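Local coordinates for tripeptidase (Staphylococcus aureus subsp. aureus, PDB 3RZA), which probably hydrolyses tripeptides as a metal-dependent peptidase of the M20 family, with zinc and calcium bound in the crystal, at residues D180-A184 with A318-A323; T193-P199 with N335-G341; K207-K211 with V222-A228; Y308-I313 with G345-T350. One frame throughout, in Å; residues are numbered along the deposited sequence.

Contact 1: D180-A184 with A318-A323; sequences DFGYA and AVVKIA
F181 lays its ring over V319, and the two side chains lie alongside, pointing opposite ways, between strand 181-184 and helix 318-329. With chi1 51° its CG stands between backbone N and carbonyl carbon, which swings the ring to the helix side. Followed outward, F181 CB meets V319 CB at 3.8 Å and CG stays on the same carbon. CD1 turns to V319 CG2, while V319 CA lies over one ring face. At the far end F181 CZ reaches I322 CD1 at 3.7 Å, the isoleucine crossing the phenylalanine at about a right angle, and CE2 has A318 CB obliquely beside it at a looser 4.3 Å.

Y183, two residues on, adds the polar part. Its ring runs past V319, with CE1 3.5 Å from V319 CG2, and A323 CB approaches CE1 obliquely. The hydroxyl OH then donates to V319 O at 2.7 Å; it lies in the carbonyl plane, on a lone pair, at a C=O...O angle of 122°. The same V319 O takes only a weak helical bond from A323 N, at 3.4 Å.

The arrangement is a helix lying on a mixed sheet, its axis 53° from the strand direction. L93 and L95 of strand 93-98 and I387 of helix 374-393 close round the tyrosine. Chemically, a buried phenol is satisfied by a main-chain carbonyl whose own helical bond is long, so one directional bond is set into an otherwise apolar strand-helix interface.

Contact 2: T193-P199 with N335-G341; sequences TTVVGAP and NTIISGG
T194 and V195 pair with T336 and I337 in parallel, near the start of the pairing of strands 194-209 and 336-338. The backbone bonds come first: T194 N donates to N335 O at 3.0 Å, and I337 N returns to T194 O. V196 N then binds I337 O at 2.9 Å, and further along S339 N gives a straight bond to G197 O, 172° at the hydrogen. Between these two bonds V196 is an extra residue, a beta bulge in strand 194-209: the CA of V195 lies nearest that of I337, and the CA of G197 nearest that of I338.

Water adds a polar link at the start: one molecule accepts from T194 OG1 at 2.8 Å and donates to N335 O at 2.7 Å, giving that carbonyl a second partner.

Among the apolar contacts, V195 and I337 share one face of the sheet, CG2 against CG1. T193 CG2 also packs 3.8 Å from I337 CG1, whose chi1 of 62° brings it to the neighbouring strand. V196 CG1 meets T336 CB, and I338 CD1 bends back to lie 3.6 Å from G197 CA. Past strand 336-338, P199 CG rests near G340 O, a carbonyl held by R271.

The main-chain bonds thus fix the alignment, while branched side chains, which suit extended backbone, pack along the short strand 336-338.

Contact 3: K207-K211 with V222-A228; sequences KIIGK and VSAINIA
V222 O accepts a hydrogen bond from K211 N at 2.9 Å, nearly straight at 170°, and has G210 CA beside it in a weaker C-H...O contact of 3.4 Å. V222 N answers with a bond to K211 O at 3.0 Å. This closed pair makes K211 and V222 a single antiparallel hydrogen-bonded bridge, and beside it K211 CB and V222 CB stand near each other. The rest of the lysine, bent at its third and fourth torsions, leads away. G210, with no side chain, lets the helix start come close: its CA is 4.8 Å from that of A224.

Strand 194-209 ends here, and after fourteen residues outside helix or strand, helix 224-234 begins and packs on the same sheet. Such a helix-backed sheet is consistent with the small dimerisation domain of M20 peptidases. In this assembly I225 and N226 do pack on G249 and I232 of the second subunit. S223 is the N-cap: its OG receives weak bonds from I225 N and N226 N.

Toward strand 207-209 the contact is apolar. I208 points toward the helix; chi1 of -55° sets CG1 beside the backbone N and leaves CG2 anti to it, pressed on I227 CG2 at 3.5 Å, tighter than usual for two methyls. A224 CB lies 3.4 Å from I208 O and more loosely by I208 CG2. The other branch, I208 CG1, reaches A228 CB at 4.2 Å, while F289 of helix 275-295 packs on the same isoleucine.

Contact 4: Y308-I313 with G345-T350; sequences YPGFKI and GSIINT
N349 puts its ND2 over the face of F311, 3.3 Å above the ring centre, with the amide tilted 32° from the ring. The phenylalanine comes under it because chi1 is 69°, CG lying between backbone N and carbonyl carbon. N349, with chi1 -86°, bends back over its own turn; ND2 gives a weak bond to G345 O and a further one to S355 O, so the amide's rotation is fixed from outside the ring. Its other end, OD1, which is also hydrogen-bonded elsewhere in the structure, faces I313 CD1 at 3.4 Å, a methyl brought there by the isoleucine's two bent torsions. At the ring edge, in plane, is S346 OG, 4.0 Å from F311 CE1.

S346 OG donates to a water that in turn donates to P309 O, 2.7 Å from each oxygen. P309 itself is wedged on the helix: CG presses on T350 CG2 at a tight 3.4 Å, and CD touches I347 CD1. T350 holds that methyl in place by turning OG1 back to I347 O, 2.7 Å away.

The junction joins the end of strand 299-312 to helix 344-348 and the residues that follow it, close to the citrate beside Y308. No direct hydrogen bond spans it. Cohesion rests on a ring under an amide whose N-H groups are engaged elsewhere, on proline-methyl packing, and on water.

Contacts 1, 2 and 4 cluster in the metal-binding part of the chain, while contact 3 lies 37 to 50 Å from them, centre to centre, although strand 194-209 runs from contact 2 to contact 3. Contacts 2 and 4 are adjacent: V196 O to I313 N is 2.8 Å and A198 O to F311 N 3.0 Å, both probable hydrogen bonds. Contact 1 packs on both, for example through A323 CB on T194 OG1. The zinc, bound by H98, D129 and D186, is about 13 Å from the Y183 side chain and about 11 Å from G345. A bound citrate lies about 3 Å from the Y308 side chain and about 4 Å from G341, possibly marking the substrate pocket.

Contact 1: D180-A184 with A318-A323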
# COMPACT_ATOMS: atom_id res chain seq x y z
N ASP A 180 15.63 -26.27 37.26
CA ASP A 180 14.45 -26.00 38.11
C ASP A 180 13.80 -24.63 37.81
O ASP A 180 12.60 -24.48 37.96
CB ASP A 180 14.83 -26.04 39.58
CG ASP A 180 15.30 -27.43 40.02
OD1 ASP A 180 14.53 -28.40 39.86
OD2 ASP A 180 16.44 -27.56 40.51
N PHE A 181 14.61 -23.64 37.45
CA PHE A 181 14.12 -22.31 37.05
C PHE A 181 15.24 -21.54 36.37
O PHE A 181 16.40 -21.99 36.34
CB PHE A 181 13.58 -21.52 38.26
CG PHE A 181 14.54 -21.46 39.44
CD1 PHE A 181 15.59 -20.52 39.48
CD2 PHE A 181 14.38 -22.31 40.53
CE1 PHE A 181 16.47 -20.46 40.56
CE2 PHE A 181 15.25 -22.25 41.63
CZ PHE A 181 16.31 -21.33 41.63
N GLY A 182 14.90 -20.38 35.80
CA GLY A 182 15.93 -19.53 35.26
C GLY A 182 15.54 -18.20 34.71
O GLY A 182 14.48 -17.68 35.02
N TYR A 183 16.47 -17.60 33.97
CA TYR A 183 16.44 -16.19 33.66
C TYR A 183 16.79 -15.94 32.22
O TYR A 183 17.86 -16.37 31.77
CB TYR A 183 17.43 -15.45 34.55
CG TYR A 183 17.12 -15.64 36.00
CD1 TYR A 183 16.08 -14.91 36.61
CD2 TYR A 183 17.78 -16.62 36.76
CE1 TYR A 183 15.76 -15.11 37.95
CE2 TYR A 183 17.46 -16.83 38.10
CZ TYR A 183 16.45 -16.07 38.69
OH TYR A 183 16.12 -16.31 40.02
N ALA A 184 15.91 -15.24 31.50
CA ALA A 184 16.26 -14.66 30.20
C ALA A 184 16.87 -13.28 30.44
O ALA A 184 16.23 -12.42 31.01
CB ALA A 184 15.04 -14.58 29.32
N ALA A 318 10.53 -18.93 44.14
CA ALA A 318 11.99 -18.85 44.32
C ALA A 318 12.69 -18.04 43.24
O ALA A 318 13.55 -17.21 43.55
CB ALA A 318 12.60 -20.27 44.37
N VAL A 319 12.32 -18.28 41.98
CA VAL A 319 12.92 -17.58 40.84
C VAL A 319 12.77 -16.05 40.90
O VAL A 319 13.71 -15.32 40.53
CB VAL A 319 12.41 -18.14 39.47
CG1 VAL A 319 10.90 -17.89 39.26
CG2 VAL A 319 13.23 -17.57 38.33
N VAL A 320 11.63 -15.56 41.39
CA VAL A 320 11.38 -14.12 41.52
C VAL A 320 12.14 -13.55 42.71
O VAL A 320 12.79 -12.52 42.61
CB VAL A 320 9.87 -13.81 41.69
CG1 VAL A 320 9.64 -12.31 41.82
CG2 VAL A 320 9.04 -14.40 40.53
N LYS A 321 12.05 -14.24 43.85
CA LYS A 321 12.71 -13.80 45.09
C LYS A 321 14.24 -13.74 44.99
O LYS A 321 14.85 -12.80 45.48
CB LYS A 321 12.29 -14.70 46.27
CG LYS A 321 10.77 -14.58 46.64
CD LYS A 321 10.51 -13.34 47.50
CE LYS A 321 9.10 -12.73 47.32
NZ LYS A 321 8.99 -11.69 46.21
N ILE A 322 14.84 -14.72 44.31
CA ILE A 322 16.30 -14.71 44.06
C ILE A 322 16.72 -13.52 43.14
O ILE A 322 17.73 -12.85 43.41
CB ILE A 322 16.78 -16.07 43.52
CG1 ILE A 322 16.62 -17.16 44.60
CG2 ILE A 322 18.22 -15.99 43.07
CD1 ILE A 322 16.61 -18.61 44.06
N ALA A 323 15.92 -13.21 42.12
CA ALA A 323 16.20 -12.03 41.25
C ALA A 323 16.12 -10.71 42.02
O ALA A 323 16.98 -9.81 41.86
CB ALA A 323 15.24 -12.00 40.04

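Contact 2: T193-P199 with N335-G341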
# COMPACT_ATOMS: atom_id res chain seq x y z
N THR A 193 15.57 -4.60 37.74
CA THR A 193 14.14 -4.81 37.50
C THR A 193 13.93 -6.15 36.81
O THR A 193 14.71 -6.51 35.92
CB THR A 193 13.57 -3.66 36.65
OG1 THR A 193 13.73 -2.44 37.39
CG2 THR A 193 12.09 -3.88 36.32
N THR A 194 12.91 -6.90 37.25
CA THR A 194 12.62 -8.26 36.75
C THR A 194 11.22 -8.26 36.14
O THR A 194 10.28 -7.85 36.79
CB THR A 194 12.66 -9.30 37.92
OG1 THR A 194 13.89 -9.18 38.60
CG2 THR A 194 12.50 -10.72 37.41
N VAL A 195 11.11 -8.71 34.89
CA VAL A 195 9.84 -8.98 34.27
C VAL A 195 9.32 -10.34 34.78
O VAL A 195 9.96 -11.36 34.52
CB VAL A 195 9.96 -9.03 32.74
CG1 VAL A 195 8.65 -9.48 32.13
CG2 VAL A 195 10.43 -7.68 32.18
N VAL A 196 8.18 -10.33 35.46
CA VAL A 196 7.53 -11.57 36.02
C VAL A 196 6.33 -12.06 35.23
O VAL A 196 5.77 -13.13 35.53
CB VAL A 196 7.14 -11.41 37.53
CG1 VAL A 196 8.42 -11.09 38.37
CG2 VAL A 196 6.01 -10.33 37.76
N GLY A 197 5.96 -11.32 34.19
CA GLY A 197 4.89 -11.72 33.33
C GLY A 197 4.98 -11.01 32.02
O GLY A 197 5.56 -9.94 31.94
N ALA A 198 4.41 -11.64 30.99
CA ALA A 198 4.44 -11.12 29.61
C ALA A 198 3.15 -11.59 28.94
O ALA A 198 2.60 -12.61 29.35
CB ALA A 198 5.69 -11.67 28.86
N PRO A 199 2.63 -10.83 27.94
CA PRO A 199 1.32 -11.15 27.36
C PRO A 199 1.37 -12.25 26.29
O PRO A 199 2.48 -12.64 25.83
CB PRO A 199 0.92 -9.84 26.71
CG PRO A 199 2.22 -9.32 26.17
CD PRO A 199 3.30 -9.79 27.15
N ASN A 335 12.47 -4.12 41.71
CA ASN A 335 11.08 -4.06 41.23
C ASN A 335 10.75 -5.28 40.37
O ASN A 335 11.65 -5.89 39.78
CB ASN A 335 10.87 -2.79 40.38
CG ASN A 335 11.00 -1.51 41.19
OD1 ASN A 335 10.70 -1.48 42.38
ND2 ASN A 335 11.44 -0.44 40.54
N THR A 336 9.48 -5.62 40.31
CA THR A 336 8.96 -6.65 39.46
C THR A 336 7.92 -5.97 38.59
O THR A 336 7.09 -5.21 39.11
CB THR A 336 8.31 -7.72 40.30
OG1 THR A 336 7.29 -7.13 41.12
CG2 THR A 336 9.34 -8.38 41.18
N ILE A 337 7.98 -6.19 37.28
CA ILE A 337 7.05 -5.56 36.34
C ILE A 337 6.42 -6.61 35.43
O ILE A 337 6.78 -7.80 35.44
CB ILE A 337 7.76 -4.42 35.48
CG1 ILE A 337 8.90 -4.97 34.62
CG2 ILE A 337 8.24 -3.25 36.40
CD1 ILE A 337 9.39 -3.97 33.56
N ILE A 338 5.49 -6.13 34.62
CA ILE A 338 4.88 -6.87 33.55
C ILE A 338 5.37 -6.20 32.25
O ILE A 338 5.40 -4.97 32.18
CB ILE A 338 3.35 -6.80 33.72
CG1 ILE A 338 2.91 -7.51 35.03
CG2 ILE A 338 2.68 -7.43 32.67
CD1 ILE A 338 3.31 -8.99 35.12
N SER A 339 5.81 -7.00 31.28
CA SER A 339 6.34 -6.50 30.00
C SER A 339 5.22 -6.32 29.00
O SER A 339 4.14 -6.84 29.18
CB SER A 339 7.37 -7.46 29.42
OG SER A 339 6.80 -8.72 29.15
N GLY A 340 5.51 -5.57 27.93
CA GLY A 340 4.60 -5.40 26.81
C GLY A 340 4.76 -6.41 25.68
O GLY A 340 3.93 -6.44 24.78
N GLY A 341 5.83 -7.23 25.73
CA GLY A 341 6.14 -8.15 24.64
C GLY A 341 6.77 -9.45 25.09
O GLY A 341 6.86 -9.75 26.29
O HOH W 1 12.26 -0.14 37.58
O HOH W 2 13.90 -7.20 40.52

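Contact 3: K207-K211 with V222-A228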
# COMPACT_ATOMS: atom_id res chain seq x y z
N LYS A 207 -8.09 -10.17 4.52
CA LYS A 207 -8.28 -9.80 3.11
C LYS A 207 -9.74 -9.49 2.90
O LYS A 207 -10.60 -10.38 3.04
CB LYS A 207 -7.84 -10.93 2.20
CG LYS A 207 -8.10 -10.71 0.70
CD LYS A 207 -7.37 -11.72 -0.09
CE LYS A 207 -7.92 -11.89 -1.47
NZ LYS A 207 -7.26 -13.06 -2.12
N ILE A 208 -10.03 -8.22 2.57
CA ILE A 208 -11.40 -7.74 2.37
C ILE A 208 -11.60 -7.63 0.85
O ILE A 208 -10.85 -6.92 0.18
CB ILE A 208 -11.65 -6.35 3.03
CG1 ILE A 208 -11.31 -6.35 4.55
CG2 ILE A 208 -13.09 -5.92 2.82
CD1 ILE A 208 -12.09 -7.36 5.36
N ILE A 209 -12.58 -8.36 0.33
CA ILE A 209 -12.93 -8.32 -1.10
C ILE A 209 -14.26 -7.59 -1.31
O ILE A 209 -15.25 -7.86 -0.61
CB ILE A 209 -13.06 -9.75 -1.68
CG1 ILE A 209 -11.74 -10.52 -1.56
CG2 ILE A 209 -13.54 -9.71 -3.15
CD1 ILE A 209 -10.60 -9.92 -2.33
N GLY A 210 -14.28 -6.69 -2.29
CA GLY A 210 -15.51 -6.05 -2.76
C GLY A 210 -15.74 -6.43 -4.20
O GLY A 210 -15.45 -7.56 -4.59
N LYS A 211 -16.20 -5.46 -4.99
CA LYS A 211 -16.58 -5.67 -6.40
C LYS A 211 -16.17 -4.42 -7.19
O LYS A 211 -16.51 -3.30 -6.77
CB LYS A 211 -18.11 -5.89 -6.47
CG LYS A 211 -18.67 -6.41 -7.80
CD LYS A 211 -20.09 -7.07 -7.57
CE LYS A 211 -21.04 -6.86 -8.75
NZ LYS A 211 -20.41 -7.20 -10.06
N VAL A 222 -18.74 -2.42 -4.96
CA VAL A 222 -18.68 -2.46 -3.50
C VAL A 222 -17.22 -2.16 -3.16
O VAL A 222 -16.32 -2.90 -3.60
CB VAL A 222 -19.12 -3.85 -2.95
CG1 VAL A 222 -19.03 -3.89 -1.44
CG2 VAL A 222 -20.55 -4.22 -3.40
N SER A 223 -16.96 -1.05 -2.48
CA SER A 223 -15.59 -0.65 -2.17
C SER A 223 -15.06 -1.46 -0.99
O SER A 223 -15.64 -1.40 0.09
CB SER A 223 -15.50 0.82 -1.82
OG SER A 223 -14.15 1.16 -1.58
N ALA A 224 -13.95 -2.19 -1.19
CA ALA A 224 -13.23 -2.84 -0.09
C ALA A 224 -12.56 -1.84 0.86
O ALA A 224 -12.38 -2.14 2.03
CB ALA A 224 -12.17 -3.85 -0.65
N ILE A 225 -12.18 -0.66 0.35
CA ILE A 225 -11.63 0.43 1.22
C ILE A 225 -12.69 0.92 2.21
O ILE A 225 -12.42 0.92 3.43
CB ILE A 225 -11.06 1.60 0.41
CG1 ILE A 225 -9.76 1.18 -0.28
CG2 ILE A 225 -10.83 2.83 1.31
CD1 ILE A 225 -9.27 2.20 -1.36
N ASN A 226 -13.89 1.25 1.71
CA ASN A 226 -15.01 1.66 2.61
C ASN A 226 -15.34 0.59 3.64
O ASN A 226 -15.53 0.92 4.80
CB ASN A 226 -16.28 2.02 1.83
CG ASN A 226 -16.10 3.23 0.92
OD1 ASN A 226 -14.99 3.74 0.77
ND2 ASN A 226 -17.18 3.68 0.33
N ILE A 227 -15.40 -0.67 3.22
CA ILE A 227 -15.70 -1.79 4.12
C ILE A 227 -14.67 -1.93 5.25
O ILE A 227 -15.04 -2.03 6.42
CB ILE A 227 -15.76 -3.15 3.38
CG1 ILE A 227 -17.02 -3.24 2.53
CG2 ILE A 227 -15.75 -4.32 4.39
CD1 ILE A 227 -17.02 -4.44 1.57
N ALA A 228 -13.39 -1.96 4.85
CA ALA A 228 -12.24 -2.09 5.74
C ALA A 228 -12.14 -0.93 6.72
O ALA A 228 -11.90 -1.16 7.92
CB ALA A 228 -10.94 -2.21 4.92

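Contact 4: Y308-I313 with G345-T350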
# COMPACT_ATOMS: atom_id res chain seq x y z
N TYR A 308 3.32 -15.79 20.39
CA TYR A 308 3.85 -16.43 21.60
C TYR A 308 2.80 -16.44 22.70
O TYR A 308 1.91 -15.59 22.69
CB TYR A 308 5.15 -15.72 22.08
CG TYR A 308 5.05 -14.21 22.11
CD1 TYR A 308 4.48 -13.55 23.18
CD2 TYR A 308 5.55 -13.45 21.07
CE1 TYR A 308 4.37 -12.17 23.21
CE2 TYR A 308 5.46 -12.03 21.10
CZ TYR A 308 4.87 -11.42 22.19
OH TYR A 308 4.71 -10.07 22.26
N PRO A 309 2.88 -17.40 23.65
CA PRO A 309 1.94 -17.41 24.76
C PRO A 309 2.40 -16.56 25.95
O PRO A 309 3.61 -16.46 26.20
CB PRO A 309 1.85 -18.88 25.13
CG PRO A 309 3.21 -19.44 24.80
CD PRO A 309 3.78 -18.57 23.69
N GLY A 310 1.44 -16.00 26.67
CA GLY A 310 1.71 -15.23 27.88
C GLY A 310 2.00 -16.09 29.08
O GLY A 310 1.77 -17.29 29.06
N PHE A 311 2.57 -15.47 30.10
CA PHE A 311 2.80 -16.12 31.39
C PHE A 311 2.75 -15.07 32.51
O PHE A 311 2.73 -13.85 32.27
CB PHE A 311 4.15 -16.86 31.39
CG PHE A 311 5.36 -15.95 31.37
CD1 PHE A 311 5.85 -15.46 30.16
CD2 PHE A 311 6.00 -15.57 32.55
CE1 PHE A 311 6.95 -14.61 30.14
CE2 PHE A 311 7.09 -14.71 32.53
CZ PHE A 311 7.57 -14.23 31.33
N LYS A 312 2.66 -15.57 33.73
CA LYS A 312 2.75 -14.76 34.93
C LYS A 312 3.29 -15.69 35.99
O LYS A 312 2.65 -16.71 36.29
CB LYS A 312 1.36 -14.22 35.32
CG LYS A 312 1.28 -13.38 36.66
CD LYS A 312 2.09 -12.09 36.61
CE LYS A 312 2.07 -11.35 37.96
NZ LYS A 312 3.00 -11.96 39.04
N ILE A 313 4.48 -15.40 36.50
CA ILE A 313 5.06 -16.17 37.59
C ILE A 313 4.62 -15.53 38.92
O ILE A 313 4.69 -14.30 39.09
CB ILE A 313 6.59 -16.25 37.50
CG1 ILE A 313 7.05 -16.73 36.11
CG2 ILE A 313 7.12 -17.16 38.58
CD1 ILE A 313 6.44 -18.03 35.64
N GLY A 345 12.12 -16.44 27.02
CA GLY A 345 11.45 -16.81 28.25
C GLY A 345 9.98 -17.14 28.13
O GLY A 345 9.49 -17.97 28.88
N SER A 346 9.28 -16.50 27.18
CA SER A 346 7.88 -16.81 26.88
C SER A 346 7.72 -18.24 26.36
O SER A 346 6.72 -18.89 26.66
CB SER A 346 7.29 -15.85 25.83
OG SER A 346 7.44 -14.47 26.19
N ILE A 347 8.70 -18.72 25.58
CA ILE A 347 8.68 -20.08 25.07
C ILE A 347 9.15 -21.07 26.12
O ILE A 347 8.54 -22.14 26.27
CB ILE A 347 9.53 -20.23 23.80
CG1 ILE A 347 9.05 -19.27 22.70
CG2 ILE A 347 9.49 -21.68 23.29
CD1 ILE A 347 7.50 -19.34 22.38
N ILE A 348 10.20 -20.73 26.86
CA ILE A 348 10.83 -21.66 27.80
C ILE A 348 9.89 -21.99 28.95
O ILE A 348 9.81 -23.14 29.37
CB ILE A 348 12.20 -21.12 28.37
CG1 ILE A 348 13.22 -20.89 27.23
CG2 ILE A 348 12.75 -22.06 29.50
CD1 ILE A 348 14.21 -21.97 27.04
N ASN A 349 9.14 -20.98 29.43
CA ASN A 349 8.03 -21.21 30.38
C ASN A 349 7.05 -22.31 29.95
O ASN A 349 6.60 -23.07 30.80
CB ASN A 349 7.24 -19.90 30.70
CG ASN A 349 7.87 -19.09 31.85
OD1 ASN A 349 7.98 -19.57 32.97
ND2 ASN A 349 8.28 -17.85 31.56
N THR A 350 6.76 -22.44 28.64
CA THR A 350 5.87 -23.54 28.14
C THR A 350 6.46 -24.96 28.28
O THR A 350 5.71 -25.93 28.22
CB THR A 350 5.42 -23.35 26.65
OG1 THR A 350 6.47 -23.76 25.75
CG2 THR A 350 4.99 -21.90 26.36
O HOH W 3 4.82 -14.11 26.75
O HOH W 4 4.71 -18.76 28.36